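Local coordinates for nitrite oxidoreductase subunit B (PDB 7B04), which probably relays electrons through its chain of iron-sulfur clusters, linking the partner subunits of an anammox nitrite oxidoreductase, at residues 9-15 against 112-118; 286-290 against 326-331; 335-339 against 373-378. All blocks are in the same frame, centred on the assembly; numbering follows the deposited sequence.

Interaction 1 (9-15 against 112-118); sequences LGRRMEY and EGDTIFE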
loop_
_atom_site.group_PDB
_atom_site.type_symbol
_atom_site.label_atom_id
_atom_site.label_comp_id
_atom_site.label_asym_id
_atom_site.label_seq_id
_atom_site.Cartn_x
_atom_site.Cartn_y
_atom_site.Cartn_z
ATOM N N LEU A 9 8.124 -34.231 10.114
ATOM C CA LEU A 9 7.250 -35.132 10.847
ATOM C C LEU A 9 8.019 -36.071 11.759
ATOM O O LEU A 9 7.415 -36.690 12.639
ATOM C CB LEU A 9 6.412 -35.964 9.877
ATOM C CG LEU A 9 5.535 -35.225 8.872
ATOM C CD1 LEU A 9 4.726 -36.221 8.062
ATOM C CD2 LEU A 9 4.624 -34.253 9.593
ATOM N N GLY A 10 9.333 -36.184 11.579
ATOM C CA GLY A 10 10.095 -37.110 12.395
ATOM C C GLY A 10 9.682 -38.543 12.159
ATOM O O GLY A 10 9.813 -39.386 13.055
ATOM N N ARG A 11 9.175 -38.835 10.965
ATOM C CA ARG A 11 8.567 -40.116 10.651
ATOM C C ARG A 11 8.894 -40.429 9.199
ATOM O O ARG A 11 9.354 -39.566 8.450
ATOM C CB ARG A 11 7.052 -40.051 10.934
ATOM C CG ARG A 11 6.142 -41.004 10.158
ATOM C CD ARG A 11 4.748 -41.086 10.771
ATOM N NE ARG A 11 3.925 -39.914 10.478
ATOM C CZ ARG A 11 3.308 -39.703 9.319
ATOM N NH1 ARG A 11 3.425 -40.578 8.330
ATOM N NH2 ARG A 11 2.575 -38.611 9.147
ATOM N N ARG A 12 8.700 -41.682 8.810
ATOM C CA ARG A 12 8.806 -42.079 7.415
ATOM C C ARG A 12 7.428 -41.979 6.772
ATOM O O ARG A 12 6.428 -42.400 7.362
ATOM C CB ARG A 12 9.416 -43.478 7.284
ATOM C CG ARG A 12 10.936 -43.393 7.369
ATOM C CD ARG A 12 11.623 -44.741 7.413
ATOM N NE ARG A 12 11.519 -45.454 6.145
ATOM C CZ ARG A 12 12.287 -45.219 5.084
ATOM N NH1 ARG A 12 13.224 -44.280 5.125
ATOM N NH2 ARG A 12 12.110 -45.925 3.977
ATOM N N MET A 13 7.392 -41.459 5.547
ATOM C CA MET A 13 6.180 -41.000 4.887
ATOM C C MET A 13 5.955 -41.754 3.585
ATOM O O MET A 13 6.884 -42.315 3.000
ATOM C CB MET A 13 6.279 -39.498 4.608
ATOM C CG MET A 13 5.018 -38.862 4.081
ATOM S SD MET A 13 5.500 -37.465 3.060
ATOM C CE MET A 13 6.347 -36.542 4.285
ATOM N N GLU A 14 4.705 -41.764 3.129
ATOM C CA GLU A 14 4.342 -42.425 1.879
ATOM C C GLU A 14 4.397 -41.421 0.733
ATOM O O GLU A 14 3.712 -40.393 0.768
ATOM C CB GLU A 14 2.951 -43.045 1.973
ATOM C CG GLU A 14 2.536 -43.814 0.718
ATOM C CD GLU A 14 3.140 -45.214 0.667
ATOM O OE1 GLU A 14 3.363 -45.733 -0.448
ATOM O OE2 GLU A 14 3.366 -45.803 1.745
ATOM N N TYR A 15 5.190 -41.739 -0.287
ATOM C CA TYR A 15 5.361 -40.916 -1.476
ATOM C C TYR A 15 5.493 -41.822 -2.696
ATOM O O TYR A 15 5.978 -42.959 -2.579
ATOM C CB TYR A 15 6.595 -40.000 -1.361
ATOM C CG TYR A 15 6.492 -38.785 -2.235
ATOM C CD1 TYR A 15 5.430 -37.896 -2.099
ATOM C CD2 TYR A 15 7.425 -38.542 -3.227
ATOM C CE1 TYR A 15 5.314 -36.789 -2.921
ATOM C CE2 TYR A 15 7.318 -37.432 -4.053
ATOM C CZ TYR A 15 6.262 -36.559 -3.896
ATOM O OH TYR A 15 6.161 -35.459 -4.718
ATOM N N GLU A 112 1.945 -38.397 14.238
ATOM C CA GLU A 112 1.361 -39.691 13.917
ATOM C C GLU A 112 0.077 -39.558 13.112
ATOM O O GLU A 112 -0.645 -40.547 12.943
ATOM C CB GLU A 112 1.095 -40.493 15.195
ATOM C CG GLU A 112 2.223 -40.464 16.220
ATOM C CD GLU A 112 3.331 -41.461 15.920
ATOM O OE1 GLU A 112 3.244 -42.167 14.894
ATOM O OE2 GLU A 112 4.287 -41.541 16.721
ATOM N N GLY A 113 -0.217 -38.360 12.606
ATOM C CA GLY A 113 -1.348 -38.168 11.726
ATOM C C GLY A 113 -0.995 -38.448 10.279
ATOM O O GLY A 113 0.171 -38.554 9.902
ATOM N N ASP A 114 -2.033 -38.564 9.459
ATOM C CA ASP A 114 -1.869 -38.918 8.057
ATOM C C ASP A 114 -1.643 -37.681 7.201
ATOM O O ASP A 114 -2.319 -36.661 7.364
ATOM C CB ASP A 114 -3.096 -39.678 7.548
ATOM C CG ASP A 114 -3.333 -40.974 8.292
ATOM O OD1 ASP A 114 -2.376 -41.499 8.899
ATOM O OD2 ASP A 114 -4.479 -41.467 8.268
ATOM N N THR A 115 -0.673 -37.777 6.296
ATOM C CA THR A 115 -0.415 -36.732 5.323
ATOM C C THR A 115 -1.453 -36.795 4.205
ATOM O O THR A 115 -2.248 -37.736 4.110
ATOM C CB THR A 115 0.993 -36.867 4.745
ATOM O OG1 THR A 115 1.039 -37.984 3.847
ATOM C CG2 THR A 115 2.002 -37.082 5.858
ATOM N N ILE A 116 -1.452 -35.765 3.355
ATOM C CA ILE A 116 -2.376 -35.737 2.224
ATOM C C ILE A 116 -2.172 -36.951 1.325
ATOM O O ILE A 116 -3.118 -37.425 0.684
ATOM C CB ILE A 116 -2.226 -34.419 1.438
ATOM C CG1 ILE A 116 -0.813 -34.285 0.866
ATOM C CG2 ILE A 116 -2.559 -33.231 2.324
ATOM C CD1 ILE A 116 -0.698 -33.257 -0.237
ATOM N N PHE A 117 -0.945 -37.472 1.265
ATOM C CA PHE A 117 -0.692 -38.689 0.502
ATOM C C PHE A 117 -1.265 -39.910 1.211
ATOM O O PHE A 117 -1.888 -40.770 0.575
ATOM C CB PHE A 117 0.808 -38.853 0.262
ATOM C CG PHE A 117 1.480 -37.608 -0.242
ATOM C CD1 PHE A 117 1.382 -37.242 -1.574
ATOM C CD2 PHE A 117 2.208 -36.802 0.617
ATOM C CE1 PHE A 117 1.998 -36.095 -2.041
ATOM C CE2 PHE A 117 2.827 -35.654 0.158
ATOM C CZ PHE A 117 2.721 -35.300 -1.173
ATOM N N GLU A 118 -1.061 -40.003 2.527
ATOM C CA GLU A 118 -1.508 -41.173 3.272
ATOM C C GLU A 118 -3.017 -41.186 3.483
ATOM O O GLU A 118 -3.613 -42.267 3.570
ATOM C CB GLU A 118 -0.783 -41.240 4.618
ATOM C CG GLU A 118 0.733 -41.282 4.488
ATOM C CD GLU A 118 1.444 -41.036 5.804
ATOM O OE1 GLU A 118 0.766 -40.693 6.796
ATOM O OE2 GLU A 118 2.683 -41.184 5.845
#
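R11 and E118 hold this contact together with a salt bridge, R11 NH1 to E118 OE2 at 2.7 Å, which ties a beta-hairpin strand to the start of a helix. The strand, 11-14, pairs with 3-6, and G10 and R11 both face N6 in a G1 beta bulge; G10 supplies the positive phi. Helix 116-123 opens with a capping box: T115 OG1 accepts from E118 N at 3.2 Å, and E118 OE1 accepts in return from T115 N at 3.3 Å. E118 thus splits its carboxylate, with OE1 closing the cap and OE2 turned to the strand, where it also takes a weak bond from E14 N at 3.4 Å. The R11 guanidinium is anchored by its NE on the carbonyl of Y111. R11 NH2 comes within 2.5 Å of G113 O, but at an angle too poor for a hydrogen bond.

Next to these charges lie apolar contacts. The methyl of T115 touches both L9 and M13, with T115 CG2 3.6 Å from L9 CD1 and 3.9 Å from M13 CG. M13 makes an oblique Met-aromatic contact, SD to F117 CD2 at 4.2 Å. The F117 side chain lies about 7 Å from a bound [4Fe-4S] cluster, which places this packing beside one of the probable electron carriers. Y15 also leans on helix 182-186 and on L41 of subunit A. Its ring meets F117 in a T-shaped pair, centroids 5.0 Å apart and planes at 88°: the edge of Y15 points at the F117 face, with Y15 CE1 3.5 Å from F117 CZ.

Interaction 2 (286-290 against 326-331); sequences HQKIA and EAIEKF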
loop_
_atom_site.group_PDB
_atom_site.type_symbol
_atom_site.label_atom_id
_atom_site.label_comp_id
_atom_site.label_asym_id
_atom_site.label_seq_id
_atom_site.Cartn_x
_atom_site.Cartn_y
_atom_site.Cartn_z
ATOM N N HIS A 286 19.736 -25.493 13.927
ATOM C CA HIS A 286 20.493 -25.320 15.159
ATOM C C HIS A 286 19.749 -24.465 16.174
ATOM O O HIS A 286 19.851 -24.708 17.382
ATOM C CB HIS A 286 21.868 -24.728 14.845
ATOM C CG HIS A 286 22.757 -25.664 14.086
ATOM N ND1 HIS A 286 22.699 -25.797 12.716
ATOM C CD2 HIS A 286 23.708 -26.530 14.509
ATOM C CE1 HIS A 286 23.583 -26.699 12.326
ATOM N NE2 HIS A 286 24.210 -27.156 13.394
ATOM N N GLN A 287 19.003 -23.463 15.710
ATOM C CA GLN A 287 18.195 -22.642 16.598
ATOM C C GLN A 287 16.732 -23.058 16.635
ATOM O O GLN A 287 16.054 -22.782 17.631
ATOM C CB GLN A 287 18.280 -21.169 16.182
ATOM C CG GLN A 287 19.645 -20.545 16.392
ATOM C CD GLN A 287 19.997 -20.405 17.859
ATOM O OE1 GLN A 287 20.878 -21.100 18.365
ATOM N NE2 GLN A 287 19.307 -19.505 18.550
ATOM N N LYS A 288 16.244 -23.732 15.591
ATOM C CA LYS A 288 14.850 -24.170 15.503
ATOM C C LYS A 288 13.892 -23.015 15.784
ATOM O O LYS A 288 12.852 -23.180 16.426
ATOM C CB LYS A 288 14.582 -25.343 16.447
ATOM C CG LYS A 288 15.394 -26.591 16.136
ATOM C CD LYS A 288 14.996 -27.748 17.038
ATOM C CE LYS A 288 15.385 -27.482 18.482
ATOM N NZ LYS A 288 16.863 -27.409 18.651
ATOM N N ILE A 289 14.250 -21.828 15.296
ATOM C CA ILE A 289 13.461 -20.625 15.529
ATOM C C ILE A 289 12.527 -20.392 14.347
ATOM O O ILE A 289 11.465 -19.777 14.492
ATOM C CB ILE A 289 14.369 -19.406 15.782
ATOM C CG1 ILE A 289 13.547 -18.221 16.294
ATOM C CG2 ILE A 289 15.148 -19.033 14.526
ATOM C CD1 ILE A 289 14.380 -17.120 16.903
ATOM N N ALA A 290 12.914 -20.887 13.176
ATOM C CA ALA A 290 12.112 -20.784 11.966
ATOM C C ALA A 290 11.514 -22.147 11.645
ATOM O O ALA A 290 12.235 -23.150 11.607
ATOM C CB ALA A 290 12.956 -20.268 10.801
ATOM N N GLU A 326 9.497 -22.770 21.841
ATOM C CA GLU A 326 10.909 -22.465 22.023
ATOM C C GLU A 326 11.413 -21.421 21.038
ATOM O O GLU A 326 12.385 -20.723 21.344
ATOM C CB GLU A 326 11.735 -23.750 21.938
ATOM C CG GLU A 326 11.458 -24.679 23.112
ATOM C CD GLU A 326 12.192 -25.998 23.015
ATOM O OE1 GLU A 326 12.888 -26.225 22.003
ATOM O OE2 GLU A 326 12.067 -26.810 23.955
ATOM N N ALA A 327 10.789 -21.310 19.864
ATOM C CA ALA A 327 11.196 -20.286 18.909
ATOM C C ALA A 327 10.888 -18.889 19.437
ATOM O O ALA A 327 11.722 -17.983 19.335
ATOM C CB ALA A 327 10.498 -20.518 17.569
ATOM N N ILE A 328 9.693 -18.698 19.998
ATOM C CA ILE A 328 9.308 -17.388 20.516
ATOM C C ILE A 328 10.164 -17.009 21.718
ATOM O O ILE A 328 10.566 -15.848 21.870
ATOM C CB ILE A 328 7.808 -17.380 20.854
ATOM C CG1 ILE A 328 6.985 -17.689 19.603
ATOM C CG2 ILE A 328 7.395 -16.043 21.434
ATOM C CD1 ILE A 328 5.510 -17.824 19.864
ATOM N N GLU A 329 10.461 -17.979 22.587
ATOM C CA GLU A 329 11.273 -17.698 23.768
ATOM C C GLU A 329 12.652 -17.180 23.365
ATOM O O GLU A 329 13.219 -16.305 24.031
ATOM C CB GLU A 329 11.370 -18.956 24.637
ATOM C CG GLU A 329 12.171 -18.811 25.925
ATOM C CD GLU A 329 13.557 -19.403 25.820
ATOM O OE1 GLU A 329 13.711 -20.407 25.093
ATOM O OE2 GLU A 329 14.488 -18.874 26.468
ATOM N N LYS A 330 13.216 -17.735 22.291
ATOM C CA LYS A 330 14.500 -17.255 21.790
ATOM C C LYS A 330 14.377 -15.860 21.183
ATOM O O LYS A 330 15.277 -15.028 21.342
ATOM C CB LYS A 330 15.062 -18.236 20.763
ATOM C CG LYS A 330 15.442 -19.592 21.334
ATOM C CD LYS A 330 16.168 -20.440 20.304
ATOM C CE LYS A 330 16.355 -21.864 20.797
ATOM N NZ LYS A 330 17.174 -21.914 22.040
ATOM N N PHE A 331 13.273 -15.587 20.479
ATOM C CA PHE A 331 13.151 -14.326 19.751
ATOM C C PHE A 331 12.879 -13.138 20.669
ATOM O O PHE A 331 13.487 -12.076 20.497
ATOM C CB PHE A 331 12.044 -14.420 18.699
ATOM C CG PHE A 331 11.577 -13.080 18.202
ATOM C CD1 PHE A 331 12.301 -12.398 17.239
ATOM C CD2 PHE A 331 10.428 -12.493 18.712
ATOM C CE1 PHE A 331 11.884 -11.161 16.785
ATOM C CE2 PHE A 331 10.010 -11.254 18.266
ATOM C CZ PHE A 331 10.740 -10.588 17.300
#
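The chain here leaves helix 279-286 through a left-handed residue, and the turn that follows is pressed against one side of helix 324-332. Q287 comes first. Its backbone oxygen, Q287 O, lies 3.3 Å from K330 CE, and Q287 NE2 comes to 3.7 Å from K330 CD, so the aliphatic part of the lysine is laid along the turn.

K288 is the first residue after the helix to leave helical phi/psi, with phi 51° and psi 38°, and swings the chain round; a backbone hydrogen bond between I289 and L283 closes this end. The K288 side chain comes loosely toward E326: K288 CE is 4.5 Å from E326 OE1 and NZ turns away, so this is no salt bridge. K288 O rests 3.7 Å from A327 CB.

I289 is the buried centre of the contact. I289 CA is only 4.1 Å from A327 CA, a closeness that the small alanine permits. I289 O lies 3.3 Å from A327 CB, and I289 CG1 touches A327 CB at 4.0 Å. I289 also packs on L283 and on I306 of strand 303-306. A290, its CB pointing away from the helix, leads into strand 291-292 at the edge of the mixed sheet. The join is therefore van der Waals packing that seats helix 324-332 against the end of helix 279-286; F331, further along, also packs on E325 of subunit A.

With chi1 and chi2 both t, the I289 side chain extends along the helix, and its CD1 ends 4.1 Å from K330 CB and 4.0 Å from F331 CB.

Interaction 3 (335-339 against 373-378); sequences SRELL and FTMYND
Set the first turn of helix 336-342 beside strand 371-383, with R336 nearest M375 (CA to CA 6.7 Å). S335 is the N-cap, phi/psi -64/167 and chi1 p, its OG taking a weak bond from L338 N at 3.3 Å. Residues 336-339 are helical; 373-376 are extended, phi near -120 and psi 126 to 151. N377 (-88/69) then centres an inverse gamma turn, with a weak D378 N to Y376 O bond of 3.0 Å.

R336 reaches across fully extended, chi1 to chi3 all t, and meets D378 (chi1 m) in a two-pronged salt bridge: R336 NE to D378 OD2 at 2.9 Å, and R336 NH2 to D378 OD1 at a very short 2.5 Å. R336 NH1 goes to E359, and D378 OD1 also accepts from G360 N.

The arginine clamps a helix N-terminus onto an antiparallel four-stranded sheet in which 371-383 pairs with 354-358, 362-368 and 389-394.

The R336 guanidinium lies flat on the Y376 ring (chi1 m), planes at 5° and R336 CZ 3.7 Å from the ring centroid, a cation-pi contact.

In the apolar part, L339 (chi1 t, chi2 p) puts CD2 3.8 Å from M375 CG, although the M375 CA-to-CB bond points away from the helix (chi1 t, chi2 t, chi3 p), and 4.1 Å from F373 CZ at the ring edge (F373 chi1 t). F373 and M375 also pack on G327 and R326 of subunit A.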
loop_
_atom_site.group_PDB
_atom_site.type_symbol
_atom_site.label_atom_id
_atom_site.label_comp_id
_atom_site.label_asym_id
_atom_site.label_seq_id
_atom_site.Cartn_x
_atom_site.Cartn_y
_atom_site.Cartn_z
ATOM N N SER A 335 19.292 -13.786 21.835
ATOM C CA SER A 335 20.676 -14.025 22.198
ATOM C C SER A 335 21.574 -13.087 21.394
ATOM O O SER A 335 21.152 -12.454 20.423
ATOM C CB SER A 335 21.051 -15.489 21.970
ATOM O OG SER A 335 21.138 -15.787 20.589
ATOM N N ARG A 336 22.837 -13.002 21.811
ATOM C CA ARG A 336 23.778 -12.136 21.110
ATOM C C ARG A 336 23.955 -12.545 19.652
ATOM O O ARG A 336 24.016 -11.685 18.764
ATOM C CB ARG A 336 25.127 -12.135 21.823
ATOM C CG ARG A 336 26.187 -11.371 21.064
ATOM C CD ARG A 336 27.455 -11.225 21.868
ATOM N NE ARG A 336 28.287 -10.146 21.350
ATOM C CZ ARG A 336 29.313 -9.620 22.005
ATOM N NH1 ARG A 336 29.636 -10.077 23.207
ATOM N NH2 ARG A 336 30.018 -8.638 21.460
ATOM N N GLU A 337 24.026 -13.849 19.376
ATOM C CA GLU A 337 24.287 -14.272 18.004
ATOM C C GLU A 337 23.050 -14.192 17.117
ATOM O O GLU A 337 23.180 -13.941 15.914
ATOM C CB GLU A 337 24.852 -15.694 17.985
ATOM C CG GLU A 337 25.810 -15.938 16.828
ATOM C CD GLU A 337 26.370 -17.345 16.803
ATOM O OE1 GLU A 337 25.752 -18.248 17.405
ATOM O OE2 GLU A 337 27.431 -17.549 16.175
ATOM N N LEU A 338 21.852 -14.387 17.672
ATOM C CA LEU A 338 20.652 -14.278 16.849
ATOM C C LEU A 338 20.398 -12.838 16.426
ATOM O O LEU A 338 20.056 -12.578 15.266
ATOM C CB LEU A 338 19.437 -14.837 17.587
ATOM C CG LEU A 338 18.127 -14.635 16.822
ATOM C CD1 LEU A 338 17.993 -15.656 15.707
ATOM C CD2 LEU A 338 16.932 -14.693 17.754
ATOM N N LEU A 339 20.569 -11.884 17.347
ATOM C CA LEU A 339 20.351 -10.482 17.002
ATOM C C LEU A 339 21.316 -10.032 15.914
ATOM O O LEU A 339 20.955 -9.229 15.045
ATOM C CB LEU A 339 20.496 -9.605 18.245
ATOM C CG LEU A 339 20.268 -8.107 18.037
ATOM C CD1 LEU A 339 18.852 -7.844 17.551
ATOM C CD2 LEU A 339 20.556 -7.333 19.313
ATOM N N PHE A 373 18.510 -9.175 29.176
ATOM C CA PHE A 373 18.915 -8.932 27.795
ATOM C C PHE A 373 20.072 -7.941 27.771
ATOM O O PHE A 373 19.965 -6.847 28.335
ATOM C CB PHE A 373 17.745 -8.394 26.967
ATOM C CG PHE A 373 18.144 -7.905 25.604
ATOM C CD1 PHE A 373 18.353 -8.798 24.566
ATOM C CD2 PHE A 373 18.312 -6.552 25.362
ATOM C CE1 PHE A 373 18.721 -8.349 23.312
ATOM C CE2 PHE A 373 18.684 -6.099 24.112
ATOM C CZ PHE A 373 18.887 -6.999 23.086
ATOM N N THR A 374 21.169 -8.323 27.118
ATOM C CA THR A 374 22.298 -7.437 26.879
ATOM C C THR A 374 22.545 -7.347 25.380
ATOM O O THR A 374 22.418 -8.335 24.651
ATOM C CB THR A 374 23.577 -7.904 27.589
ATOM O OG1 THR A 374 24.102 -9.063 26.930
ATOM C CG2 THR A 374 23.302 -8.223 29.044
ATOM N N MET A 375 22.886 -6.150 24.922
ATOM C CA MET A 375 23.061 -5.889 23.500
ATOM C C MET A 375 24.415 -5.241 23.262
ATOM O O MET A 375 24.782 -4.283 23.954
ATOM C CB MET A 375 21.943 -4.986 22.956
ATOM C CG MET A 375 22.086 -4.629 21.487
ATOM S SD MET A 375 20.738 -3.581 20.921
ATOM C CE MET A 375 21.068 -2.072 21.828
ATOM N N TYR A 376 25.144 -5.765 22.277
ATOM C CA TYR A 376 26.473 -5.304 21.904
ATOM C C TYR A 376 26.415 -4.816 20.462
ATOM O O TYR A 376 25.584 -5.274 19.672
ATOM C CB TYR A 376 27.507 -6.432 22.045
ATOM C CG TYR A 376 27.463 -7.164 23.373
ATOM C CD1 TYR A 376 28.432 -6.943 24.345
ATOM C CD2 TYR A 376 26.455 -8.077 23.654
ATOM C CE1 TYR A 376 28.387 -7.611 25.567
ATOM C CE2 TYR A 376 26.406 -8.740 24.865
ATOM C CZ TYR A 376 27.373 -8.506 25.818
ATOM O OH TYR A 376 27.328 -9.168 27.027
ATOM N N ASN A 377 27.269 -3.853 20.119
ATOM C CA ASN A 377 27.294 -3.345 18.743
ATOM C C ASN A 377 28.252 -4.187 17.897
ATOM O O ASN A 377 29.323 -3.743 17.464
ATOM C CB ASN A 377 27.674 -1.874 18.714
ATOM C CG ASN A 377 27.667 -1.310 17.291
ATOM O OD1 ASN A 377 26.681 -0.749 16.828
ATOM N ND2 ASN A 377 28.775 -1.476 16.593
ATOM N N ASP A 378 27.849 -5.431 17.659
ATOM C CA ASP A 378 28.706 -6.313 16.887
ATOM C C ASP A 378 28.559 -6.024 15.406
ATOM O O ASP A 378 27.569 -5.445 14.948
ATOM C CB ASP A 378 28.387 -7.784 17.123
ATOM C CG ASP A 378 28.231 -8.126 18.592
ATOM O OD1 ASP A 378 29.031 -7.664 19.424
ATOM O OD2 ASP A 378 27.310 -8.900 18.904
#

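Overall arrangement
The three contacts follow one another along the chain without overlap. Interaction 1 lies apart, joining the N-terminal hairpin to helix 116-123 near the iron-sulfur clusters; its centre is 25 Å from that of interaction 2 and 39 Å from that of interaction 3. Interactions 2 and 3 are neighbours, centres 15 Å apart, built on the consecutive helices 324-332 and 336-342. They touch directly where L338 CD2 packs 3.6 Å from I289 CD1. Together they carry the packing outward from the end of helix 279-286 to the antiparallel sheet around strand 371-383. All three include residues that pack on subunit A, so each also borders the interface with that partner.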